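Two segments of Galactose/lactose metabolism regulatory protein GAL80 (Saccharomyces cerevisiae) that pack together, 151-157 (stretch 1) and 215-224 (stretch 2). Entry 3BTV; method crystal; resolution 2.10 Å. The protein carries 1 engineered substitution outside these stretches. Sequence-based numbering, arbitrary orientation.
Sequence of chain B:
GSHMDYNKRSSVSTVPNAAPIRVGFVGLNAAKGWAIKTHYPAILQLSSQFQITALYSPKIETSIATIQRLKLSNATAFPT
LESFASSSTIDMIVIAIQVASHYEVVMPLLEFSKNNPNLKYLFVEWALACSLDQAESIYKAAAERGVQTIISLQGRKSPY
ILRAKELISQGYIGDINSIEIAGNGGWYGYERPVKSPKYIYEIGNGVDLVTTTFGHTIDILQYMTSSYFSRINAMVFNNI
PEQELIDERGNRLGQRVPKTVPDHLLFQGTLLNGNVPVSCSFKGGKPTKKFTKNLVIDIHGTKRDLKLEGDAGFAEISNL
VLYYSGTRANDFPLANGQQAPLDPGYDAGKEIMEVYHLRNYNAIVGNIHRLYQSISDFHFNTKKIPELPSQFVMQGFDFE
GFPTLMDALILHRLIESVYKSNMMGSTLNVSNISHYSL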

# COMPACT_ATOMS: atom_id res chain seq x y z
N ILE B 151 -15.52 8.67 -23.97
CA ILE B 151 -14.46 7.68 -23.75
C ILE B 151 -15.07 6.50 -23.00
O ILE B 151 -15.88 6.69 -22.09
CB ILE B 151 -13.26 8.26 -22.95
CG1 ILE B 151 -12.09 7.27 -22.93
CG2 ILE B 151 -13.66 8.62 -21.53
CD1 ILE B 151 -11.33 7.18 -24.27
N SER B 152 -14.66 5.29 -23.36
CA SER B 152 -15.16 4.09 -22.68
C SER B 152 -14.51 3.85 -21.31
O SER B 152 -13.78 2.88 -21.12
CB SER B 152 -14.97 2.86 -23.56
OG SER B 152 -15.72 1.77 -23.05
N LEU B 153 -14.77 4.75 -20.36
CA LEU B 153 -14.41 4.50 -18.97
C LEU B 153 -15.67 3.95 -18.27
O LEU B 153 -16.20 4.55 -17.34
CB LEU B 153 -13.91 5.79 -18.29
CG LEU B 153 -12.53 6.29 -18.76
CD1 LEU B 153 -12.18 7.65 -18.17
CD2 LEU B 153 -11.43 5.29 -18.42
N GLN B 154 -16.13 2.81 -18.76
CA GLN B 154 -17.44 2.27 -18.40
C GLN B 154 -17.54 1.87 -16.94
O GLN B 154 -18.62 1.50 -16.47
CB GLN B 154 -17.82 1.10 -19.30
CG GLN B 154 -17.17 -0.21 -18.90
CD GLN B 154 -15.70 -0.26 -19.22
OE1 GLN B 154 -15.27 0.27 -20.25
NE2 GLN B 154 -14.92 -0.89 -18.36
N GLY B 155 -16.41 1.93 -16.23
CA GLY B 155 -16.39 1.66 -14.81
C GLY B 155 -17.21 2.70 -14.06
O GLY B 155 -17.81 2.43 -13.01
N ARG B 156 -17.24 3.91 -14.60
CA ARG B 156 -18.03 4.98 -14.01
C ARG B 156 -19.53 4.66 -14.05
O ARG B 156 -20.32 5.35 -13.41
CB ARG B 156 -17.76 6.30 -14.74
CG ARG B 156 -16.33 6.81 -14.63
CD ARG B 156 -16.16 8.17 -15.34
NE ARG B 156 -14.96 8.85 -14.86
CZ ARG B 156 -14.84 10.16 -14.74
NH1 ARG B 156 -15.85 10.95 -15.06
NH2 ARG B 156 -13.71 10.69 -14.28
N LYS B 157 -19.90 3.63 -14.81
CA LYS B 157 -21.31 3.25 -14.99
C LYS B 157 -21.66 1.96 -14.26
O LYS B 157 -22.78 1.47 -14.36
CB LYS B 157 -21.65 3.06 -16.48
CG LYS B 157 -21.74 4.35 -17.27
CD LYS B 157 -22.73 5.34 -16.66
CE LYS B 157 -22.53 6.72 -17.27
NZ LYS B 157 -23.23 7.82 -16.54
N GLY B 215 -5.20 2.48 -14.82
CA GLY B 215 -5.98 3.57 -15.38
C GLY B 215 -7.48 3.48 -15.08
O GLY B 215 -8.09 4.42 -14.57
N HIS B 216 -8.10 2.35 -15.41
CA HIS B 216 -9.52 2.18 -15.14
C HIS B 216 -9.79 2.34 -13.63
O HIS B 216 -10.69 3.06 -13.22
CB HIS B 216 -10.02 0.81 -15.60
CG HIS B 216 -10.34 0.73 -17.06
ND1 HIS B 216 -11.48 1.29 -17.61
CD2 HIS B 216 -9.70 0.11 -18.08
CE1 HIS B 216 -11.52 1.04 -18.91
NE2 HIS B 216 -10.45 0.32 -19.22
N THR B 217 -8.96 1.70 -12.82
CA THR B 217 -9.16 1.68 -11.37
C THR B 217 -8.97 3.03 -10.69
O THR B 217 -9.78 3.45 -9.87
CB THR B 217 -8.24 0.65 -10.71
OG1 THR B 217 -8.47 -0.63 -11.32
CG2 THR B 217 -8.56 0.54 -9.22
N ILE B 218 -7.89 3.73 -11.03
CA ILE B 218 -7.60 4.98 -10.37
C ILE B 218 -8.62 6.02 -10.83
O ILE B 218 -8.97 6.95 -10.10
CB ILE B 218 -6.16 5.44 -10.65
CG1 ILE B 218 -5.66 6.33 -9.51
CG2 ILE B 218 -6.09 6.15 -12.01
CD1 ILE B 218 -5.39 5.60 -8.21
N ASP B 219 -9.14 5.84 -12.03
CA ASP B 219 -10.16 6.76 -12.49
C ASP B 219 -11.46 6.60 -11.71
O ASP B 219 -12.08 7.59 -11.36
CB ASP B 219 -10.48 6.62 -13.98
CG ASP B 219 -11.62 7.52 -14.41
OD1 ASP B 219 -11.43 8.76 -14.40
OD2 ASP B 219 -12.72 7.01 -14.70
N ILE B 220 -11.89 5.36 -11.46
CA ILE B 220 -13.12 5.20 -10.65
C ILE B 220 -12.88 5.67 -9.23
O ILE B 220 -13.79 6.17 -8.57
CB ILE B 220 -13.70 3.74 -10.64
CG1 ILE B 220 -12.74 2.78 -9.97
CG2 ILE B 220 -14.06 3.27 -12.05
CD1 ILE B 220 -13.30 1.37 -9.86
N LEU B 221 -11.65 5.53 -8.74
CA LEU B 221 -11.37 6.00 -7.39
C LEU B 221 -11.63 7.49 -7.31
O LEU B 221 -12.31 7.97 -6.40
CB LEU B 221 -9.92 5.72 -6.96
CG LEU B 221 -9.70 6.19 -5.52
CD1 LEU B 221 -10.52 5.30 -4.53
CD2 LEU B 221 -8.24 6.19 -5.16
N GLN B 222 -11.10 8.24 -8.27
CA GLN B 222 -11.26 9.68 -8.29
C GLN B 222 -12.71 10.06 -8.52
O GLN B 222 -13.21 11.02 -7.94
CB GLN B 222 -10.40 10.30 -9.39
CG GLN B 222 -8.92 10.20 -9.10
CD GLN B 222 -8.09 10.56 -10.31
OE1 GLN B 222 -7.59 11.67 -10.42
NE2 GLN B 222 -7.97 9.63 -11.24
N TYR B 223 -13.38 9.28 -9.35
CA TYR B 223 -14.79 9.51 -9.62
C TYR B 223 -15.66 9.29 -8.37
O TYR B 223 -16.56 10.09 -8.08
CB TYR B 223 -15.26 8.63 -10.78
CG TYR B 223 -16.68 8.91 -11.23
CD1 TYR B 223 -17.02 10.15 -11.78
CD2 TYR B 223 -17.67 7.95 -11.11
CE1 TYR B 223 -18.31 10.41 -12.19
CE2 TYR B 223 -18.97 8.20 -11.53
CZ TYR B 223 -19.28 9.44 -12.05
OH TYR B 223 -20.57 9.70 -12.45
N MET B 224 -15.39 8.22 -7.62
CA MET B 224 -16.18 7.89 -6.41
C MET B 224 -15.95 8.87 -5.27
O MET B 224 -16.85 9.14 -4.49
CB MET B 224 -15.80 6.49 -5.90
CG MET B 224 -16.39 5.36 -6.68
SD MET B 224 -15.99 3.79 -5.88
CE MET B 224 -14.19 3.72 -6.04
O HOH W 1 -13.68 2.42 -16.25
O HOH W 2 -21.59 8.05 -14.13

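The contact joins a short 3-10 segment, Gln-154 to Lys-157, and the loop before it to one side of a helix, and Arg-156 is its centre, with 108 Å² covered by the other stretch. Its CA-to-CB bond runs sideways to the helix, but the end of the side chain comes nearer. Chi1 is at m, and chi2 and chi3 at t keep that part of the chain extended, placing the guanidinium against Asp-219. Two hydrogen bonds form there: NE of Arg-156 to OD2 of Asp-219 at 2.9 Å with an N-H...O angle of 161°, and NH2 of Arg-156 to OD1 of Asp-219 at 3.0 Å with 154°. The two well-angled bonds define a bidentate salt bridge, with the carboxylate at the guanidinium edge, where the N-H groups point. Asp-219 has CA-to-CB directed toward the segment, and its chi1 of 176° carries the carboxylate outward to meet the arginine.

Tyr-223, one helical turn further on, also points toward the segment, with chi1 at t. Its ring lies under the aliphatic part of Arg-156: CG of Arg-156 sits 4.2 Å from the ring centroid, 20° off the normal, which is CH-pi geometry. The same tyrosine reaches the guanidinium, CD1 of Tyr-223 lying over one face at 3.6 Å from NH1 of Arg-156. Edge and face of the guanidinium thus meet different partners, the edge a charge and the face a ring carbon. Beyond the ring, water 2 links OH of Tyr-223 (2.6 Å), O of Arg-156 (3.1 Å) and NZ of Lys-157 (2.9 Å), donating to the first two and accepting from the lysine.

At Gly-155 the segment's backbone packs against a helix side chain. CG2 of Ile-220 lies 3.8 Å from C of Gly-155, and a CB built ideally on the glycine would fall 2.9 Å from that methyl, a clash. The absent side chain therefore leaves room for Ile-220, whose chi1 is p and chi2 is t.

At the other end, His-216 also starts sideways, but its ring comes nearer the loop with chi1 at -82° and chi2 at -75°. CE1 of His-216 approaches O of Ser-152 at 3.7 Å, near the ring plane, while CD2 of Leu-153 is 4.1 Å from ND1 of His-216. Water 1 spans the gap, accepting from N of Gly-155 at 2.8 Å and lying 2.8 Å from ND1 of His-216. Leu-153, chi1 m and chi2 t, sets CD2 near the histidine, and CD1 lies 3.6 Å from OD2 of Asp-219, with CD2 somewhat farther from that oxygen at 4.3 Å.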